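Local coordinates for protein dehydroquinate synthase (Thermus thermophilus, PDB 1UJN) that probably converts 3-deoxy-D-arabino-heptulosonate 7-phosphate to 3-dehydroquinate in chorismate biosynthesis, with NAD and a divalent zinc or cobalt ion as cofactors, at residues L187-E190 with D191-P194; P197-E200 with A201-R205; P324-E327 with G328-R331. One frame throughout, in Å; residues are numbered along the deposited sequence.

Contact 1. Residues L187-E190 with D191-P194; sequences LKVE and DLTP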
ATOM      1  N   LEU A 187      29.136  -9.467 -18.413  1.00 25.21           N
ATOM      2  CA  LEU A 187      30.355  -9.058 -17.722  1.00 25.95           C
ATOM      3  C   LEU A 187      31.196  -8.167 -18.636  1.00 27.54           C
ATOM      4  O   LEU A 187      32.189  -7.583 -18.209  1.00 29.87           O
ATOM      5  CB  LEU A 187      31.171 -10.288 -17.304  1.00 26.35           C
ATOM      6  CG  LEU A 187      30.473 -11.339 -16.436  1.00 25.98           C
ATOM      7  CD1 LEU A 187      31.480 -12.411 -16.031  1.00 26.94           C
ATOM      8  CD2 LEU A 187      29.870 -10.688 -15.195  1.00 26.23           C
ATOM      9  N   LYS A 188      30.777  -8.062 -19.891  1.00 27.67           N
ATOM     10  CA  LYS A 188      31.474  -7.264 -20.898  1.00 29.29           C
ATOM     11  C   LYS A 188      30.868  -5.860 -20.969  1.00 30.18           C
ATOM     12  O   LYS A 188      29.869  -5.642 -21.660  1.00 29.03           O
ATOM     13  CB  LYS A 188      31.354  -7.972 -22.253  1.00 29.60           C
ATOM     14  CG  LYS A 188      32.038  -7.286 -23.427  1.00 30.80           C
ATOM     15  CD  LYS A 188      31.750  -8.061 -24.712  1.00 30.35           C
ATOM     16  CE  LYS A 188      32.426  -7.438 -25.930  1.00 31.44           C
ATOM     17  NZ  LYS A 188      33.911  -7.562 -25.883  1.00 32.52           N
ATOM     18  N   VAL A 189      31.492  -4.908 -20.271  1.00 31.59           N
ATOM     19  CA  VAL A 189      30.990  -3.534 -20.216  1.00 32.76           C
ATOM     20  C   VAL A 189      31.994  -2.429 -20.570  1.00 34.67           C
ATOM     21  O   VAL A 189      31.595  -1.311 -20.900  1.00 33.92           O
ATOM     22  CB  VAL A 189      30.452  -3.215 -18.802  1.00 33.40           C
ATOM     23  CG1 VAL A 189      29.380  -4.224 -18.401  1.00 32.43           C
ATOM     24  CG2 VAL A 189      31.597  -3.233 -17.801  1.00 34.01           C
ATOM     25  N   GLU A 190      33.286  -2.742 -20.500  1.00 35.90           N
ATOM     26  CA  GLU A 190      34.346  -1.765 -20.770  1.00 37.39           C
ATOM     27  C   GLU A 190      34.167  -0.831 -21.968  1.00 36.81           C
ATOM     28  O   GLU A 190      34.633   0.306 -21.940  1.00 36.85           O
ATOM     29  CB  GLU A 190      35.695  -2.481 -20.894  1.00 40.51           C
ATOM     30  CG  GLU A 190      36.090  -3.274 -19.662  1.00 44.84           C
ATOM     31  CD  GLU A 190      37.496  -3.848 -19.757  1.00 49.19           C
ATOM     32  OE1 GLU A 190      37.793  -4.556 -20.745  1.00 50.98           O
ATOM     33  OE2 GLU A 190      38.305  -3.591 -18.840  1.00 49.95           O
ATOM     34  N   ASP A 191      33.493  -1.299 -23.014  1.00 36.17           N
ATOM     35  CA  ASP A 191      33.299  -0.493 -24.220  1.00 34.40           C
ATOM     36  C   ASP A 191      31.985   0.275 -24.270  1.00 34.85           C
ATOM     37  O   ASP A 191      31.829   1.207 -25.063  1.00 33.74           O
ATOM     38  CB  ASP A 191      33.363  -1.393 -25.453  1.00 35.55           C
ATOM     39  CG  ASP A 191      32.280  -2.456 -25.446  1.00 32.72           C
ATOM     40  OD1 ASP A 191      32.341  -3.351 -24.578  1.00 34.27           O
ATOM     41  OD2 ASP A 191      31.367  -2.391 -26.300  1.00 33.82           O
ATOM     42  N   LEU A 192      31.038  -0.123 -23.430  1.00 34.04           N
ATOM     43  CA  LEU A 192      29.720   0.497 -23.409  1.00 32.91           C
ATOM     44  C   LEU A 192      29.666   1.982 -23.077  1.00 33.39           C
ATOM     45  O   LEU A 192      30.323   2.454 -22.151  1.00 36.21           O
ATOM     46  CB  LEU A 192      28.809  -0.268 -22.441  1.00 29.28           C
ATOM     47  CG  LEU A 192      28.478  -1.721 -22.802  1.00 27.07           C
ATOM     48  CD1 LEU A 192      27.662  -2.348 -21.676  1.00 25.59           C
ATOM     49  CD2 LEU A 192      27.704  -1.768 -24.114  1.00 27.14           C
ATOM     50  N   THR A 193      28.863   2.708 -23.846  1.00 34.12           N
ATOM     51  CA  THR A 193      28.649   4.136 -23.650  1.00 36.82           C
ATOM     52  C   THR A 193      27.217   4.399 -24.100  1.00 37.37           C
ATOM     53  O   THR A 193      26.606   3.559 -24.763  1.00 38.38           O
ATOM     54  CB  THR A 193      29.598   5.009 -24.512  1.00 37.62           C
ATOM     55  OG1 THR A 193      29.133   5.032 -25.867  1.00 37.74           O
ATOM     56  CG2 THR A 193      31.021   4.465 -24.468  1.00 38.95           C
ATOM     57  N   PRO A 194      26.656   5.565 -23.742  1.00 38.35           N
ATOM     58  CA  PRO A 194      25.284   5.881 -24.143  1.00 39.51           C
ATOM     59  C   PRO A 194      25.063   5.741 -25.646  1.00 41.03           C
ATOM     60  O   PRO A 194      23.935   5.545 -26.097  1.00 41.25           O
ATOM     61  CB  PRO A 194      25.112   7.317 -23.662  1.00 39.07           C
ATOM     62  CG  PRO A 194      25.952   7.342 -22.418  1.00 38.96           C
ATOM     63  CD  PRO A 194      27.201   6.614 -22.862  1.00 38.73           C
TER
HETATM   64  O   HOH W   1      34.369  -5.136 -24.622  1.00 38.37           O
HETATM   65  O   HOH W   2      32.642   2.826 -21.390  1.00 45.69           O
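The carboxylate of Asp-191 is met from the Lys-188 side: OD1 lies 4.1 Å from CG of Lys-188, and the two side chains cross at a slant. A water molecule standing above the carboxylate plane donates to OD1 at 2.7 Å and accepts from Lys-188 NZ at 2.8 Å. Lys-188 NZ and Asp-191 OD1 are themselves 4.7 Å apart, so it is the water that links the two charged groups. At the other oxygen, OD2, the carboxylate forms a salt bridge with NE of Arg-198. The first torsion of Asp-191, 61°, sets CG between its own backbone N and carbonyl carbon, turning the group back over the chain toward Lys-188.

The second flat group is the peptide carbonyl of Val-189, to whose oxygen Leu-192 N donates at 2.8 Å. This bond closes a type I beta turn from Val-189 to Leu-192, within the loop that joins helix 164-181 to helix 199-216. On the inner side of the turn, Leu-192 lays CD1 beside Val-189, 3.8 Å from CA and 4.1 Å from CB of that residue. Both side chains also rest on Phe-202, while Leu-192 reaches Leu-171 and Val-189 reaches Trp-280, fastening the turn between helices of the C-terminal half. A second water bridges the carbonyl oxygens of Glu-190 and Leu-192.

The turn is thus two-sided, with an apolar pair facing the helices and charged groups facing solvent. With Arg-198 at one oxygen and, at the other, a bridging water that connects it to the lysine charge, the Asp-191 carboxylate is probably stabilised in its ionised form.

Contact 2. Residues P197-E200 with A201-R205; sequences PRLE and AFLAR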
ATOM      1  N   PRO A 197      26.232   1.111 -30.079  1.00 39.90           N
ATOM      2  CA  PRO A 197      25.136   0.498 -30.835  1.00 38.74           C
ATOM      3  C   PRO A 197      24.676  -0.844 -30.266  1.00 36.52           C
ATOM      4  O   PRO A 197      23.562  -1.285 -30.533  1.00 37.12           O
ATOM      5  CB  PRO A 197      25.715   0.376 -32.245  1.00 40.46           C
ATOM      6  CG  PRO A 197      27.181   0.216 -31.996  1.00 40.98           C
ATOM      7  CD  PRO A 197      27.441   1.237 -30.913  1.00 40.39           C
ATOM      8  N   ARG A 198      25.531  -1.487 -29.475  1.00 34.26           N
ATOM      9  CA  ARG A 198      25.182  -2.776 -28.888  1.00 31.21           C
ATOM     10  C   ARG A 198      24.547  -2.617 -27.502  1.00 29.30           C
ATOM     11  O   ARG A 198      24.211  -3.605 -26.848  1.00 29.22           O
ATOM     12  CB  ARG A 198      26.424  -3.668 -28.792  1.00 30.41           C
ATOM     13  CG  ARG A 198      27.356  -3.359 -27.628  1.00 29.88           C
ATOM     14  CD  ARG A 198      28.612  -4.217 -27.712  1.00 30.32           C
ATOM     15  NE  ARG A 198      29.411  -4.187 -26.489  1.00 29.80           N
ATOM     16  CZ  ARG A 198      29.138  -4.893 -25.397  1.00 26.48           C
ATOM     17  NH1 ARG A 198      28.079  -5.695 -25.361  1.00 29.04           N
ATOM     18  NH2 ARG A 198      29.931  -4.804 -24.340  1.00 26.00           N
ATOM     19  N   LEU A 199      24.373  -1.373 -27.066  1.00 28.60           N
ATOM     20  CA  LEU A 199      23.789  -1.107 -25.752  1.00 27.99           C
ATOM     21  C   LEU A 199      22.379  -1.674 -25.597  1.00 28.45           C
ATOM     22  O   LEU A 199      22.065  -2.298 -24.583  1.00 27.40           O
ATOM     23  CB  LEU A 199      23.760   0.398 -25.469  1.00 27.60           C
ATOM     24  CG  LEU A 199      23.174   0.790 -24.104  1.00 26.12           C
ATOM     25  CD1 LEU A 199      24.016   0.188 -22.994  1.00 26.11           C
ATOM     26  CD2 LEU A 199      23.134   2.311 -23.968  1.00 26.14           C
ATOM     27  N   GLU A 200      21.527  -1.458 -26.595  1.00 28.45           N
ATOM     28  CA  GLU A 200      20.155  -1.958 -26.520  1.00 27.86           C
ATOM     29  C   GLU A 200      20.098  -3.445 -26.177  1.00 28.61           C
ATOM     30  O   GLU A 200      19.390  -3.848 -25.255  1.00 28.33           O
ATOM     31  CB  GLU A 200      19.417  -1.701 -27.842  1.00 30.05           C
ATOM     32  CG  GLU A 200      18.094  -2.439 -27.965  1.00 29.84           C
ATOM     33  CD  GLU A 200      17.340  -2.115 -29.246  1.00 30.24           C
ATOM     34  OE1 GLU A 200      16.619  -3.001 -29.749  1.00 30.90           O
ATOM     35  OE2 GLU A 200      17.451  -0.975 -29.741  1.00 30.96           O
ATOM     36  N   ALA A 201      20.845  -4.260 -26.917  1.00 27.64           N
ATOM     37  CA  ALA A 201      20.864  -5.701 -26.679  1.00 27.17           C
ATOM     38  C   ALA A 201      21.432  -6.040 -25.300  1.00 26.18           C
ATOM     39  O   ALA A 201      20.975  -6.985 -24.645  1.00 27.09           O
ATOM     40  CB  ALA A 201      21.681  -6.399 -27.770  1.00 28.57           C
ATOM     41  N   PHE A 202      22.430  -5.279 -24.865  1.00 24.58           N
ATOM     42  CA  PHE A 202      23.044  -5.510 -23.562  1.00 23.88           C
ATOM     43  C   PHE A 202      22.028  -5.244 -22.448  1.00 22.17           C
ATOM     44  O   PHE A 202      21.873  -6.052 -21.531  1.00 22.78           O
ATOM     45  CB  PHE A 202      24.255  -4.594 -23.361  1.00 23.89           C
ATOM     46  CG  PHE A 202      24.944  -4.787 -22.036  1.00 24.45           C
ATOM     47  CD1 PHE A 202      25.979  -5.706 -21.901  1.00 23.91           C
ATOM     48  CD2 PHE A 202      24.526  -4.077 -20.915  1.00 22.74           C
ATOM     49  CE1 PHE A 202      26.592  -5.920 -20.667  1.00 25.93           C
ATOM     50  CE2 PHE A 202      25.130  -4.284 -19.674  1.00 23.65           C
ATOM     51  CZ  PHE A 202      26.163  -5.206 -19.548  1.00 24.51           C
ATOM     52  N   LEU A 203      21.342  -4.110 -22.523  1.00 22.13           N
ATOM     53  CA  LEU A 203      20.353  -3.769 -21.496  1.00 22.34           C
ATOM     54  C   LEU A 203      19.193  -4.755 -21.463  1.00 23.06           C
ATOM     55  O   LEU A 203      18.722  -5.142 -20.384  1.00 23.94           O
ATOM     56  CB  LEU A 203      19.842  -2.337 -21.701  1.00 22.05           C
ATOM     57  CG  LEU A 203      20.866  -1.244 -21.354  1.00 24.47           C
ATOM     58  CD1 LEU A 203      20.307   0.125 -21.692  1.00 25.20           C
ATOM     59  CD2 LEU A 203      21.228  -1.318 -19.876  1.00 24.95           C
ATOM     60  N   ALA A 204      18.735  -5.170 -22.638  1.00 22.07           N
ATOM     61  CA  ALA A 204      17.640  -6.133 -22.720  1.00 23.20           C
ATOM     62  C   ALA A 204      18.084  -7.438 -22.080  1.00 23.98           C
ATOM     63  O   ALA A 204      17.308  -8.100 -21.391  1.00 24.02           O
ATOM     64  CB  ALA A 204      17.250  -6.364 -24.170  1.00 24.69           C
ATOM     65  N   ARG A 205      19.340  -7.810 -22.302  1.00 23.66           N
ATOM     66  CA  ARG A 205      19.852  -9.039 -21.720  1.00 23.80           C
ATOM     67  C   ARG A 205      19.907  -8.908 -20.196  1.00 23.09           C
ATOM     68  O   ARG A 205      19.576  -9.847 -19.469  1.00 21.47           O
ATOM     69  CB  ARG A 205      21.247  -9.355 -22.276  1.00 24.22           C
ATOM     70  CG  ARG A 205      21.859 -10.620 -21.699  1.00 27.60           C
ATOM     71  CD  ARG A 205      23.197 -10.943 -22.352  1.00 32.58           C
ATOM     72  NE  ARG A 205      23.029 -11.499 -23.690  1.00 35.67           N
ATOM     73  CZ  ARG A 205      22.602 -12.734 -23.945  1.00 37.85           C
ATOM     74  NH1 ARG A 205      22.297 -13.562 -22.955  1.00 39.17           N
ATOM     75  NH2 ARG A 205      22.472 -13.141 -25.200  1.00 38.57           N
TER
HETATM   76  O   HOH W   3      21.729  -3.709 -29.453  1.00 32.65           O
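Leu-203 N gives a nearly straight hydrogen bond to Leu-199 O, 2.8 Å long with 171° at the hydrogen. On either side of it in sequence, Phe-202 N donates to Arg-198 O at 3.1 Å and Ala-204 N to Glu-200 O at 3.0 Å. Ala-201 N instead gives its hydrogen to a water at 2.7 Å, and that water donates in turn to Pro-197 O, so solvent completes the first turn.

The side-chain charges are spent outside this turn. Arg-198 pairs with Asp-191 through NE and with Lys-188 O through NH2, and Glu-200 OE1 takes hydrogen bonds from Met-1 N and Gln-2 NE2, tying the helix to the chain's N-terminus. What remains of the arginine for this contact is NH1, which comes within 4.0 Å of Phe-202 CD1, with the guanidinium and the ring turned 84° against each other.

The three backbone bonds are the i to i+4 pattern at the N-terminal end of helix 199-216, a long helix of the C-terminal half. Its buried residues here are apolar. Leu-199 extends CG anti to its backbone N (chi1 -180°), which carries the branch along the helix to Leu-203; there CG meets CD1 of Leu-203 at 3.8 Å, and CD1 of Leu-199 meets CG of Leu-203 at the same distance. Cutting this leucine back to an alanine here would probably strip Leu-203 of its partner one turn earlier and open a gap against Phe-167. Phe-202, also buried, packs its ring against Leu-171 and Ala-174 of helix 164-181 and against Val-189 and Leu-192 of the loop, some 9 Å from the side chain of Glu-173, a predicted zinc ligand.

Contact 3. Residues P324-E327 with G328-R331; sequences PLPE and GLLR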
ATOM      1  N   PRO A 324      26.429 -18.351   6.253  1.00 43.62           N
ATOM      2  CA  PRO A 324      27.175 -17.558   7.235  1.00 43.40           C
ATOM      3  C   PRO A 324      28.653 -17.916   7.101  1.00 43.83           C
ATOM      4  O   PRO A 324      28.992 -18.988   6.593  1.00 43.15           O
ATOM      5  CB  PRO A 324      26.586 -18.019   8.563  1.00 44.86           C
ATOM      6  CG  PRO A 324      26.313 -19.471   8.300  1.00 45.30           C
ATOM      7  CD  PRO A 324      25.677 -19.431   6.920  1.00 44.57           C
ATOM      8  N   LEU A 325      29.535 -17.035   7.556  1.00 43.35           N
ATOM      9  CA  LEU A 325      30.963 -17.300   7.452  1.00 44.36           C
ATOM     10  C   LEU A 325      31.704 -17.019   8.752  1.00 44.67           C
ATOM     11  O   LEU A 325      31.338 -16.115   9.503  1.00 44.46           O
ATOM     12  CB  LEU A 325      31.564 -16.445   6.328  1.00 45.15           C
ATOM     13  CG  LEU A 325      30.998 -16.670   4.920  1.00 45.25           C
ATOM     14  CD1 LEU A 325      31.447 -15.548   3.997  1.00 44.92           C
ATOM     15  CD2 LEU A 325      31.452 -18.022   4.395  1.00 44.46           C
ATOM     16  N   PRO A 326      32.753 -17.805   9.044  1.00 45.20           N
ATOM     17  CA  PRO A 326      33.518 -17.587  10.275  1.00 44.77           C
ATOM     18  C   PRO A 326      34.090 -16.171  10.229  1.00 45.04           C
ATOM     19  O   PRO A 326      34.613 -15.748   9.196  1.00 45.16           O
ATOM     20  CB  PRO A 326      34.614 -18.649  10.195  1.00 45.55           C
ATOM     21  CG  PRO A 326      33.970 -19.749   9.408  1.00 45.27           C
ATOM     22  CD  PRO A 326      33.255 -18.985   8.316  1.00 45.48           C
ATOM     23  N   GLU A 327      33.984 -15.436  11.331  1.00 44.57           N
ATOM     24  CA  GLU A 327      34.499 -14.073  11.372  1.00 44.49           C
ATOM     25  C   GLU A 327      35.944 -14.024  10.888  1.00 42.64           C
ATOM     26  O   GLU A 327      36.367 -13.050  10.262  1.00 41.74           O
ATOM     27  CB  GLU A 327      34.414 -13.509  12.792  1.00 46.93           C
ATOM     28  CG  GLU A 327      35.004 -12.110  12.935  1.00 50.83           C
ATOM     29  CD  GLU A 327      34.875 -11.558  14.344  1.00 52.68           C
ATOM     30  OE1 GLU A 327      35.390 -10.446  14.599  1.00 55.40           O
ATOM     31  OE2 GLU A 327      34.259 -12.233  15.195  1.00 54.15           O
ATOM     32  N   GLY A 328      36.697 -15.083  11.177  1.00 40.80           N
ATOM     33  CA  GLY A 328      38.085 -15.140  10.760  1.00 38.95           C
ATOM     34  C   GLY A 328      38.245 -15.067   9.254  1.00 37.04           C
ATOM     35  O   GLY A 328      39.225 -14.513   8.754  1.00 37.19           O
ATOM     36  N   LEU A 329      37.282 -15.632   8.532  1.00 36.37           N
ATOM     37  CA  LEU A 329      37.304 -15.630   7.073  1.00 37.09           C
ATOM     38  C   LEU A 329      36.957 -14.233   6.561  1.00 35.61           C
ATOM     39  O   LEU A 329      37.588 -13.723   5.635  1.00 34.98           O
ATOM     40  CB  LEU A 329      36.300 -16.655   6.538  1.00 39.73           C
ATOM     41  CG  LEU A 329      36.326 -17.016   5.049  1.00 43.51           C
ATOM     42  CD1 LEU A 329      35.537 -18.296   4.833  1.00 45.46           C
ATOM     43  CD2 LEU A 329      35.749 -15.883   4.214  1.00 45.46           C
ATOM     44  N   LEU A 330      35.948 -13.619   7.172  1.00 34.27           N
ATOM     45  CA  LEU A 330      35.526 -12.279   6.787  1.00 34.14           C
ATOM     46  C   LEU A 330      36.649 -11.284   7.066  1.00 35.02           C
ATOM     47  O   LEU A 330      36.921 -10.388   6.267  1.00 32.01           O
ATOM     48  CB  LEU A 330      34.279 -11.874   7.574  1.00 32.89           C
ATOM     49  CG  LEU A 330      33.062 -12.799   7.465  1.00 34.06           C
ATOM     50  CD1 LEU A 330      32.009 -12.354   8.467  1.00 34.63           C
ATOM     51  CD2 LEU A 330      32.508 -12.778   6.044  1.00 32.44           C
ATOM     52  N   ARG A 331      37.301 -11.454   8.211  1.00 35.38           N
ATOM     53  CA  ARG A 331      38.388 -10.584   8.605  1.00 36.98           C
ATOM     54  C   ARG A 331      39.523 -10.685   7.599  1.00 36.91           C
ATOM     55  O   ARG A 331      40.093  -9.693   7.166  1.00 37.11           O
ATOM     56  CB  ARG A 331      38.874 -11.024   9.987  1.00 39.38           C
ATOM     57  CG  ARG A 331      39.720  -9.951  10.673  1.00 44.31           C
ATOM     58  CD  ARG A 331      40.145 -10.370  12.085  1.00 47.35           C
ATOM     59  NE  ARG A 331      39.071 -10.104  13.046  1.00 51.14           N
ATOM     60  CZ  ARG A 331      39.053  -8.893  13.632  1.00 51.89           C
ATOM     61  NH1 ARG A 331      39.977  -7.996  13.332  1.00 53.47           N
ATOM     62  NH2 ARG A 331      38.089  -8.598  14.509  1.00 53.31           N
TER
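Leu-325 CD1 packs 3.6 Å from CD2 of Leu-330, the two side chains crossing at about a right angle. The other branch of Leu-325 turns to the neighbouring residue, with CD2 4.1 Å from Leu-329 CD1, which also lies near the Pro-326 ring at CD. Leu-261 of helix 247-264 touches all three leucines, and Trp-311 of strand 311-314 adds to the cover of Leu-325 and Leu-330.

Pro-326 is the N-cap of helix 327-342, and the pairing of the residue before it with Leu-330, five positions on, is a hydrophobic staple. The proline's carbonyl oxygen is gripped twice, by Leu-329 N at 2.8 Å from above the carbonyl plane and by Leu-330 N at 3.2 Å within it. Arg-331 N continues the pattern to Glu-327 O.

Outermost, Glu-327 and Arg-331 run side by side, one turn apart. NH2 of Arg-331 forms a salt bridge with OE1 of Glu-327 at 3.3 Å, reaching it on the anti side of the carboxylate, whose plane is 33° from that of the guanidinium. A bend at chi3 (-82°) swings the guanidinium alongside the glutamate, while NH1 pairs with Glu-292 of helix 291-294.

In the fold
Contacts 1 and 2 are neighbours, their centres about 10 Å apart, and both pack on helix 164-181, the first as a loop turn, the second as the helix start that follows. Contact 3 stands apart, its centre about 28 Å from that of the chain, against 17 and 16 Å for contacts 1 and 2, and away from the annotated sites. In each, buried apolar side chains lie beside more exposed charged ones, though Leu-329 of contact 3 is only partly buried. Contacts 1 and 2 share the Asp-191 to Arg-198 salt bridge; contact 1 adds a water link to Lys-188, contact 2 hydrogen bonds from Glu-200 to the N-terminus. Contact 3 has an ion pair within its helix, with Arg-331 also paired to Glu-292.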